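Local coordinates for hemolysin-related protein (PDB 6MLT) that forms part of the secreted biofilm matrix of Vibrio cholerae, binds calcium, and probably helps biofilms adhere through a carbohydrate-binding beta-prism domain, at residues A324-I329 against V383-K388; V397-P402 against F431-V436; L408-W413 against N427-L432. All blocks are in the same frame, centred on the assembly; numbering follows the deposited sequence.

Interaction 1 of 3, residues A324-I329 against V383-K388; sequences AVVDAI and VTVGSK
Val326 meets Val385 and Gly386 where residues 324-329 pass the end of strand 382-386. At Val326 the branch point CB stands back from the contact, 5.0 Å from Val385 CG2. Beyond it the two methyls part company. CG1 lies anti to the backbone N (chi1 178°), which leaves CG2 anti to the carbonyl carbon and aimed at the other segment. CG2 then does two jobs at once: it rests 3.8 Å from the carbonyl O of Val385 and 4.0 Å from Val385 CG2, the two valine side chains crossing obliquely. A short branched residue suits this seam, since one methyl can touch across, and the side chain also packs on Val370 and Val426.

Here two sheets of the beta-prism lectin fold come together: strand 326-330 belongs to one, and strand 382-386 is an outermost strand of another. Val385 is wedged into the join, touching Met373 of its own sheet and Ile320 of the facing one.

Next to it, Gly386 lets the main chains close in. Its CA is 4.0 Å from Val325 C, and its positive phi of 78° is a conformation that favours glycine; a CB here would point at residues 324-329. Farther along, Ser387 CB sits 3.7 Å from Ala324 O. The Ser387 hydroxyl is engaged with the backbone N of Asp389, while Ala324 O accepts a hydrogen bond from Ser390 OG.

Interaction 2 of 3, residues V397-P402 against F431-V436; sequences VRYDIP and FLVGKV
Tyr399 and Phe431 meet across the interior of the beta-prism, where strand 394-400 of one sheet packs over strand 428-435 of another. The aromatic part of this contact is a pair of nearly parallel rings, only 8° apart in plane but slid so far apart that they barely overlap, with centroids 5.9 Å apart. The side chains run past each other in opposite directions. With CG anti to the backbone N (chi1 177°), the Tyr399 ring is carried away from its own N; ring atom CD2 lies 3.9 Å from Phe431 CD2. Because the rings are displaced, Tyr399 CD2 and CE2 also lie against Phe431 CB, each at 4.0 Å. Flat, wide residues suit such a place: they bridge two backbones whose CA atoms stand 8.2 Å apart at Tyr399 and Phe431.

The aliphatic part centres on Val433, whose two methyls share the Tyr399 hydroxyl and then part. CG1 reaches the edge of the Tyr399 ring, near its plane, and packs 3.8 Å from Ile401 CD1, the end methyl of a side chain that also touches Ile355 and Leu407. Compact and branched, Val433 can touch both at once. CG2 turns to Pro402, meeting CD tip to tip where strand 394-400 has ended.

The phenol end of Tyr399 meets the same valine tip to tip: OH sits 3.6 Å from Val433 CG2, a van der Waals contact.

Interaction 3 of 3, residues L408-W413 against N427-L432; sequences LGMNVW and NAVQFL
Strands 408-413 and 428-432 run antiparallel in one sheet of the beta-prism, with axes 4.5 Å apart at closest approach and N-to-C directions at 158°. Hydrogen-bonded pairs at Gly409-Leu432, Asn411-Gln430 and Trp413-Ala428 set the register, and a classic bulge marks each end. At one, Leu408 and Gly409 both face Leu432, whose carbonyl O accepts from both their N atoms; at the other, Asn427 and Ala428 both face Trp413, whose carbonyl O accepts from Asn427 N and, weakly, from Ala428 N.

On the face bearing Met410, Val429 and Phe431, the methionine bends at chi3 (60°), which carries CE to 3.5 Å from Phe431 CE1. CE is equally close to Val429 CB, tighter than usual for carbons. The sulfur lies obliquely beside the ring, 5.0 Å from its centroid, a Met-aromatic contact that a flexible thioether can readily make.

The opposite face carries Asn411, Gln430, Trp413 and Leu432. Asn411 ND2 donates to Gln430 OE1 at 3.0 Å in a nearly straight bond (169°); OE1 lies in the Asn411 amide plane, while the donor stands above the carbonyl plane of Gln430. The extended Gln430 chain sends NE2 to Ser297 O on strand 295-301. Leu432 CD2 lies 3.7 Å from Asn411 ND2, the side chains crossing at about a right angle. The Trp413 ring turns its edge to Gln430 CB, and CE3 lies 3.8 Å from Ala428 CB, a methyl small enough to leave room.

With OE1 bound within the pair and NE2 to Ser297, the Gln430 amide is probably fixed in rotation, while the Met410 face is apolar.

How the interactions relate
All three contacts lie in the beta-prism lectin domain, away from the calcium and sodium sites. Interaction 1 closes along the chain before the others open; interactions 2 and 3 both end on strand 428-435 and share Phe431 and Leu432, with centres 11 Å apart. Strands 382-386 and 394-400 are the two outermost strands of a single sheet. Interactions 1 and 2 do not touch, their centres 19 Å apart, but Ile329 packs on Met410, Val412 and Val429, tying interaction 1 to interaction 3 through the prism's apolar interior. Interaction 3 thus holds one sheet together, while interactions 1 and 2 join different sheets into the three-sheeted prism, consistent with a beta-prism lectin.

Interaction 1 of 3, residues A324-I329 against V383-K388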
loop_
_atom_site.group_PDB
_atom_site.type_symbol
_atom_site.label_atom_id
_atom_site.label_comp_id
_atom_site.label_asym_id
_atom_site.label_seq_id
_atom_site.Cartn_x
_atom_site.Cartn_y
_atom_site.Cartn_z
ATOM N N ALA A 324 -6.988 15.006 43.695
ATOM C CA ALA A 324 -7.933 16.029 44.116
ATOM C C ALA A 324 -8.136 17.073 43.025
ATOM O O ALA A 324 -9.224 17.653 42.911
ATOM C CB ALA A 324 -7.443 16.695 45.402
ATOM N N VAL A 325 -7.106 17.331 42.225
ATOM C CA VAL A 325 -7.143 18.340 41.178
ATOM C C VAL A 325 -6.512 17.747 39.921
ATOM O O VAL A 325 -6.091 16.587 39.903
ATOM C CB VAL A 325 -6.440 19.648 41.601
ATOM C CG1 VAL A 325 -7.137 20.239 42.831
ATOM C CG2 VAL A 325 -4.947 19.424 41.871
ATOM N N VAL A 326 -6.485 18.538 38.853
ATOM C CA VAL A 326 -5.927 18.101 37.577
ATOM C C VAL A 326 -4.445 18.456 37.579
ATOM O O VAL A 326 -4.078 19.632 37.581
ATOM C CB VAL A 326 -6.659 18.745 36.392
ATOM C CG1 VAL A 326 -6.031 18.314 35.084
ATOM C CG2 VAL A 326 -8.129 18.366 36.406
ATOM N N ASP A 327 -3.590 17.437 37.568
ATOM C CA ASP A 327 -2.162 17.622 37.795
ATOM C C ASP A 327 -1.346 17.714 36.519
ATOM O O ASP A 327 -0.417 18.522 36.454
ATOM C CB ASP A 327 -1.631 16.483 38.663
ATOM C CG ASP A 327 -2.287 16.469 40.024
ATOM O OD1 ASP A 327 -2.234 17.518 40.710
ATOM O OD2 ASP A 327 -2.898 15.443 40.379
ATOM N N ALA A 328 -1.662 16.919 35.501
ATOM C CA ALA A 328 -0.874 16.956 34.280
ATOM C C ALA A 328 -1.692 16.396 33.128
ATOM O O ALA A 328 -2.575 15.556 33.318
ATOM C CB ALA A 328 0.433 16.174 34.429
ATOM N N ILE A 329 -1.378 16.877 31.927
ATOM C CA ILE A 329 -2.058 16.465 30.707
ATOM C C ILE A 329 -1.002 16.243 29.636
ATOM O O ILE A 329 -0.075 17.046 29.497
ATOM C CB ILE A 329 -3.086 17.516 30.243
ATOM C CG1 ILE A 329 -4.162 17.714 31.306
ATOM C CG2 ILE A 329 -3.719 17.097 28.917
ATOM C CD1 ILE A 329 -5.061 18.910 31.037
ATOM N N VAL A 383 -16.914 11.269 32.080
ATOM C CA VAL A 383 -15.579 10.906 32.539
ATOM C C VAL A 383 -15.007 12.121 33.249
ATOM O O VAL A 383 -14.914 13.201 32.656
ATOM C CB VAL A 383 -14.671 10.475 31.378
ATOM C CG1 VAL A 383 -13.280 10.111 31.894
ATOM C CG2 VAL A 383 -15.289 9.312 30.625
ATOM N N THR A 384 -14.628 11.956 34.512
ATOM C CA THR A 384 -14.184 13.081 35.322
ATOM C C THR A 384 -12.749 12.879 35.783
ATOM O O THR A 384 -12.300 11.754 36.014
ATOM C CB THR A 384 -15.090 13.282 36.541
ATOM O OG1 THR A 384 -14.930 12.179 37.438
ATOM C CG2 THR A 384 -16.556 13.389 36.110
ATOM N N VAL A 385 -12.034 13.993 35.902
ATOM C CA VAL A 385 -10.696 14.034 36.472
ATOM C C VAL A 385 -10.653 15.209 37.440
ATOM O O VAL A 385 -11.195 16.284 37.150
ATOM C CB VAL A 385 -9.607 14.169 35.386
ATOM C CG1 VAL A 385 -9.533 12.902 34.543
ATOM C CG2 VAL A 385 -9.880 15.382 34.499
ATOM N N GLY A 386 -10.034 14.998 38.593
ATOM C CA GLY A 386 -10.069 15.976 39.657
ATOM C C GLY A 386 -11.399 15.928 40.383
ATOM O O GLY A 386 -12.194 14.990 40.238
ATOM N N SER A 387 -11.656 16.981 41.156
ATOM C CA SER A 387 -12.843 17.014 41.999
ATOM C C SER A 387 -13.269 18.447 42.277
ATOM O O SER A 387 -12.445 19.280 42.667
ATOM C CB SER A 387 -12.591 16.297 43.325
ATOM O OG SER A 387 -13.740 16.391 44.156
ATOM N N LYS A 388 -14.566 18.711 42.103
ATOM C CA LYS A 388 -15.136 20.001 42.485
ATOM C C LYS A 388 -15.021 20.239 43.982
ATOM O O LYS A 388 -15.024 21.393 44.430
ATOM C CB LYS A 388 -16.607 20.066 42.070
ATOM C CG LYS A 388 -16.839 20.310 40.593
ATOM C CD LYS A 388 -18.323 20.219 40.248
ATOM C CE LYS A 388 -18.780 21.381 39.372
ATOM N NZ LYS A 388 -19.169 22.583 40.174
#

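Interaction 2 of 3, residues V397-P402 against F431-V436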
loop_
_atom_site.group_PDB
_atom_site.type_symbol
_atom_site.label_atom_id
_atom_site.label_comp_id
_atom_site.label_asym_id
_atom_site.label_seq_id
_atom_site.Cartn_x
_atom_site.Cartn_y
_atom_site.Cartn_z
ATOM N N VAL A 397 -17.579 26.192 34.018
ATOM C CA VAL A 397 -17.954 26.625 32.675
ATOM C C VAL A 397 -18.008 25.400 31.775
ATOM O O VAL A 397 -17.262 24.434 31.964
ATOM C CB VAL A 397 -16.965 27.668 32.102
ATOM C CG1 VAL A 397 -17.319 28.029 30.657
ATOM C CG2 VAL A 397 -16.958 28.916 32.961
ATOM N N ARG A 398 -18.893 25.442 30.783
ATOM C CA ARG A 398 -19.001 24.370 29.804
ATOM C C ARG A 398 -18.527 24.846 28.440
ATOM O O ARG A 398 -18.862 25.951 28.003
ATOM C CB ARG A 398 -20.431 23.852 29.671
ATOM C CG ARG A 398 -20.558 22.877 28.489
ATOM C CD ARG A 398 -21.842 22.110 28.482
ATOM N NE ARG A 398 -21.886 21.097 29.528
ATOM C CZ ARG A 398 -22.691 20.042 29.503
ATOM N NH1 ARG A 398 -23.507 19.847 28.474
ATOM N NH2 ARG A 398 -22.671 19.172 30.499
ATOM N N TYR A 399 -17.756 23.996 27.773
ATOM C CA TYR A 399 -17.425 24.167 26.366
ATOM C C TYR A 399 -18.048 23.012 25.596
ATOM O O TYR A 399 -17.795 21.845 25.913
ATOM C CB TYR A 399 -15.915 24.214 26.140
ATOM C CG TYR A 399 -15.555 24.312 24.676
ATOM C CD1 TYR A 399 -15.835 25.463 23.955
ATOM C CD2 TYR A 399 -14.947 23.255 24.013
ATOM C CE1 TYR A 399 -15.517 25.565 22.606
ATOM C CE2 TYR A 399 -14.623 23.345 22.667
ATOM C CZ TYR A 399 -14.912 24.504 21.971
ATOM O OH TYR A 399 -14.601 24.611 20.635
ATOM N N ASP A 400 -18.882 23.339 24.613
ATOM C CA ASP A 400 -19.467 22.343 23.727
ATOM C C ASP A 400 -18.586 22.184 22.497
ATOM O O ASP A 400 -18.189 23.178 21.878
ATOM C CB ASP A 400 -20.883 22.746 23.309
ATOM C CG ASP A 400 -21.863 22.729 24.467
ATOM O OD1 ASP A 400 -21.940 21.700 25.167
ATOM O OD2 ASP A 400 -22.550 23.750 24.679
ATOM N N ILE A 401 -18.268 20.939 22.153
ATOM C CA ILE A 401 -17.586 20.651 20.896
ATOM C C ILE A 401 -18.564 20.997 19.778
ATOM O O ILE A 401 -19.691 20.482 19.774
ATOM C CB ILE A 401 -17.131 19.186 20.811
ATOM C CG1 ILE A 401 -16.308 18.809 22.048
ATOM C CG2 ILE A 401 -16.322 18.952 19.533
ATOM C CD1 ILE A 401 -15.074 19.669 22.266
ATOM N N PRO A 402 -18.202 21.857 18.826
ATOM C CA PRO A 402 -19.151 22.213 17.768
ATOM C C PRO A 402 -19.623 20.992 16.995
ATOM O O PRO A 402 -18.875 20.035 16.783
ATOM C CB PRO A 402 -18.344 23.160 16.874
ATOM C CG PRO A 402 -17.284 23.692 17.745
ATOM C CD PRO A 402 -16.928 22.579 18.678
ATOM N N PHE A 431 -9.376 24.217 24.831
ATOM C CA PHE A 431 -9.669 23.061 23.995
ATOM C C PHE A 431 -9.537 23.417 22.522
ATOM O O PHE A 431 -9.996 24.475 22.085
ATOM C CB PHE A 431 -11.070 22.531 24.286
ATOM C CG PHE A 431 -11.284 22.206 25.727
ATOM C CD1 PHE A 431 -10.743 21.055 26.273
ATOM C CD2 PHE A 431 -11.991 23.064 26.546
ATOM C CE1 PHE A 431 -10.919 20.761 27.614
ATOM C CE2 PHE A 431 -12.173 22.775 27.890
ATOM C CZ PHE A 431 -11.635 21.621 28.420
ATOM N N LEU A 432 -8.915 22.513 21.767
ATOM C CA LEU A 432 -8.684 22.666 20.337
ATOM C C LEU A 432 -9.543 21.660 19.582
ATOM O O LEU A 432 -9.534 20.465 19.906
ATOM C CB LEU A 432 -7.208 22.447 20.008
ATOM C CG LEU A 432 -6.215 23.183 20.908
ATOM C CD1 LEU A 432 -4.788 22.746 20.623
ATOM C CD2 LEU A 432 -6.364 24.686 20.736
ATOM N N VAL A 433 -10.270 22.139 18.570
ATOM C CA VAL A 433 -11.229 21.327 17.832
ATOM C C VAL A 433 -11.000 21.504 16.332
ATOM O O VAL A 433 -10.333 22.438 15.885
ATOM C CB VAL A 433 -12.684 21.686 18.194
ATOM C CG1 VAL A 433 -12.938 21.452 19.687
ATOM C CG2 VAL A 433 -12.985 23.133 17.822
ATOM N N GLY A 434 -11.597 20.599 15.556
ATOM C CA GLY A 434 -11.512 20.660 14.107
ATOM C C GLY A 434 -12.618 19.867 13.448
ATOM O O GLY A 434 -13.171 18.929 14.030
ATOM N N LYS A 435 -12.935 20.252 12.211
ATOM C CA LYS A 435 -14.015 19.604 11.477
ATOM C C LYS A 435 -13.643 18.169 11.123
ATOM O O LYS A 435 -12.516 17.884 10.705
ATOM C CB LYS A 435 -14.346 20.390 10.206
ATOM N N VAL A 436 -14.603 17.265 11.286
ATOM C CA VAL A 436 -14.371 15.848 11.032
ATOM C C VAL A 436 -14.557 15.562 9.549
ATOM O O VAL A 436 -15.405 16.164 8.882
ATOM C CB VAL A 436 -15.313 14.985 11.890
#

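Interaction 3 of 3, residues L408-W413 against N427-L432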
loop_
_atom_site.group_PDB
_atom_site.type_symbol
_atom_site.label_atom_id
_atom_site.label_comp_id
_atom_site.label_asym_id
_atom_site.label_seq_id
_atom_site.Cartn_x
_atom_site.Cartn_y
_atom_site.Cartn_z
ATOM N N LEU A 408 -9.536 17.697 19.412
ATOM C CA LEU A 408 -8.266 17.231 18.874
ATOM C C LEU A 408 -7.077 17.450 19.797
ATOM O O LEU A 408 -6.027 16.838 19.572
ATOM C CB LEU A 408 -7.970 17.927 17.541
ATOM C CG LEU A 408 -8.987 17.720 16.424
ATOM C CD1 LEU A 408 -8.560 18.495 15.186
ATOM C CD2 LEU A 408 -9.162 16.238 16.104
ATOM N N GLY A 409 -7.199 18.316 20.793
ATOM C CA GLY A 409 -6.100 18.547 21.712
ATOM C C GLY A 409 -6.446 19.643 22.696
ATOM O O GLY A 409 -7.598 20.081 22.789
ATOM N N MET A 410 -5.428 20.086 23.433
ATOM C CA MET A 410 -5.598 21.148 24.413
ATOM C C MET A 410 -4.328 21.985 24.483
ATOM O O MET A 410 -3.224 21.479 24.273
ATOM C CB MET A 410 -5.906 20.595 25.811
ATOM C CG MET A 410 -7.152 19.719 25.908
ATOM S SD MET A 410 -7.374 19.008 27.562
ATOM C CE MET A 410 -7.511 20.485 28.563
ATOM N N ASN A 411 -4.494 23.271 24.776
ATOM C CA ASN A 411 -3.400 24.081 25.291
ATOM C C ASN A 411 -3.434 23.998 26.811
ATOM O O ASN A 411 -4.506 24.055 27.422
ATOM C CB ASN A 411 -3.510 25.533 24.825
ATOM C CG ASN A 411 -3.216 25.697 23.344
ATOM O OD1 ASN A 411 -2.380 24.994 22.783
ATOM N ND2 ASN A 411 -3.912 26.630 22.705
ATOM N N VAL A 412 -2.260 23.830 27.415
ATOM C CA VAL A 412 -2.138 23.557 28.844
ATOM C C VAL A 412 -1.153 24.550 29.445
ATOM O O VAL A 412 -0.055 24.743 28.912
ATOM C CB VAL A 412 -1.677 22.108 29.098
ATOM C CG1 VAL A 412 -1.571 21.818 30.590
ATOM C CG2 VAL A 412 -2.635 21.123 28.425
ATOM N N TRP A 413 -1.556 25.191 30.537
ATOM C CA TRP A 413 -0.702 26.088 31.306
ATOM C C TRP A 413 -0.425 25.449 32.658
ATOM O O TRP A 413 -1.366 25.059 33.361
ATOM C CB TRP A 413 -1.370 27.445 31.536
ATOM C CG TRP A 413 -1.513 28.361 30.345
ATOM C CD1 TRP A 413 -0.806 29.506 30.101
ATOM C CD2 TRP A 413 -2.444 28.230 29.263
ATOM N NE1 TRP A 413 -1.232 30.089 28.934
ATOM C CE2 TRP A 413 -2.238 29.326 28.399
ATOM C CE3 TRP A 413 -3.431 27.295 28.942
ATOM C CZ2 TRP A 413 -2.973 29.504 27.232
ATOM C CZ3 TRP A 413 -4.161 27.473 27.790
ATOM C CH2 TRP A 413 -3.931 28.567 26.947
ATOM N N ASN A 427 -2.929 24.785 35.601
ATOM C CA ASN A 427 -3.504 26.035 36.071
ATOM C C ASN A 427 -4.488 26.657 35.088
ATOM O O ASN A 427 -5.362 27.423 35.517
ATOM C CB ASN A 427 -2.389 27.032 36.392
ATOM C CG ASN A 427 -1.455 26.517 37.481
ATOM O OD1 ASN A 427 -0.338 26.072 37.206
ATOM N ND2 ASN A 427 -1.922 26.555 38.723
ATOM N N ALA A 428 -4.378 26.348 33.798
ATOM C CA ALA A 428 -5.370 26.777 32.823
ATOM C C ALA A 428 -5.407 25.775 31.682
ATOM O O ALA A 428 -4.422 25.084 31.403
ATOM C CB ALA A 428 -5.079 28.180 32.282
ATOM N N VAL A 429 -6.553 25.726 30.998
ATOM C CA VAL A 429 -6.732 24.845 29.851
ATOM C C VAL A 429 -7.533 25.551 28.768
ATOM O O VAL A 429 -8.298 26.483 29.023
ATOM C CB VAL A 429 -7.434 23.518 30.220
ATOM C CG1 VAL A 429 -6.579 22.706 31.155
ATOM C CG2 VAL A 429 -8.801 23.793 30.839
ATOM N N GLN A 430 -7.356 25.062 27.547
ATOM C CA GLN A 430 -8.072 25.546 26.379
ATOM C C GLN A 430 -8.196 24.379 25.416
ATOM O O GLN A 430 -7.236 23.631 25.225
ATOM C CB GLN A 430 -7.342 26.727 25.731
ATOM C CG GLN A 430 -7.952 27.232 24.437
ATOM C CD GLN A 430 -7.191 28.422 23.883
ATOM O OE1 GLN A 430 -5.959 28.427 23.856
ATOM N NE2 GLN A 430 -7.920 29.449 23.463
ATOM N N PHE A 431 -9.376 24.217 24.831
ATOM C CA PHE A 431 -9.669 23.061 23.995
ATOM C C PHE A 431 -9.537 23.417 22.522
ATOM O O PHE A 431 -9.996 24.475 22.085
ATOM C CB PHE A 431 -11.070 22.531 24.286
ATOM C CG PHE A 431 -11.284 22.206 25.727
ATOM C CD1 PHE A 431 -10.743 21.055 26.273
ATOM C CD2 PHE A 431 -11.991 23.064 26.546
ATOM C CE1 PHE A 431 -10.919 20.761 27.614
ATOM C CE2 PHE A 431 -12.173 22.775 27.890
ATOM C CZ PHE A 431 -11.635 21.621 28.420
ATOM N N LEU A 432 -8.915 22.513 21.767
ATOM C CA LEU A 432 -8.684 22.666 20.337
ATOM C C LEU A 432 -9.543 21.660 19.582
ATOM O O LEU A 432 -9.534 20.465 19.906
ATOM C CB LEU A 432 -7.208 22.447 20.008
ATOM C CG LEU A 432 -6.215 23.183 20.908
ATOM C CD1 LEU A 432 -4.788 22.746 20.623
ATOM C CD2 LEU A 432 -6.364 24.686 20.736
#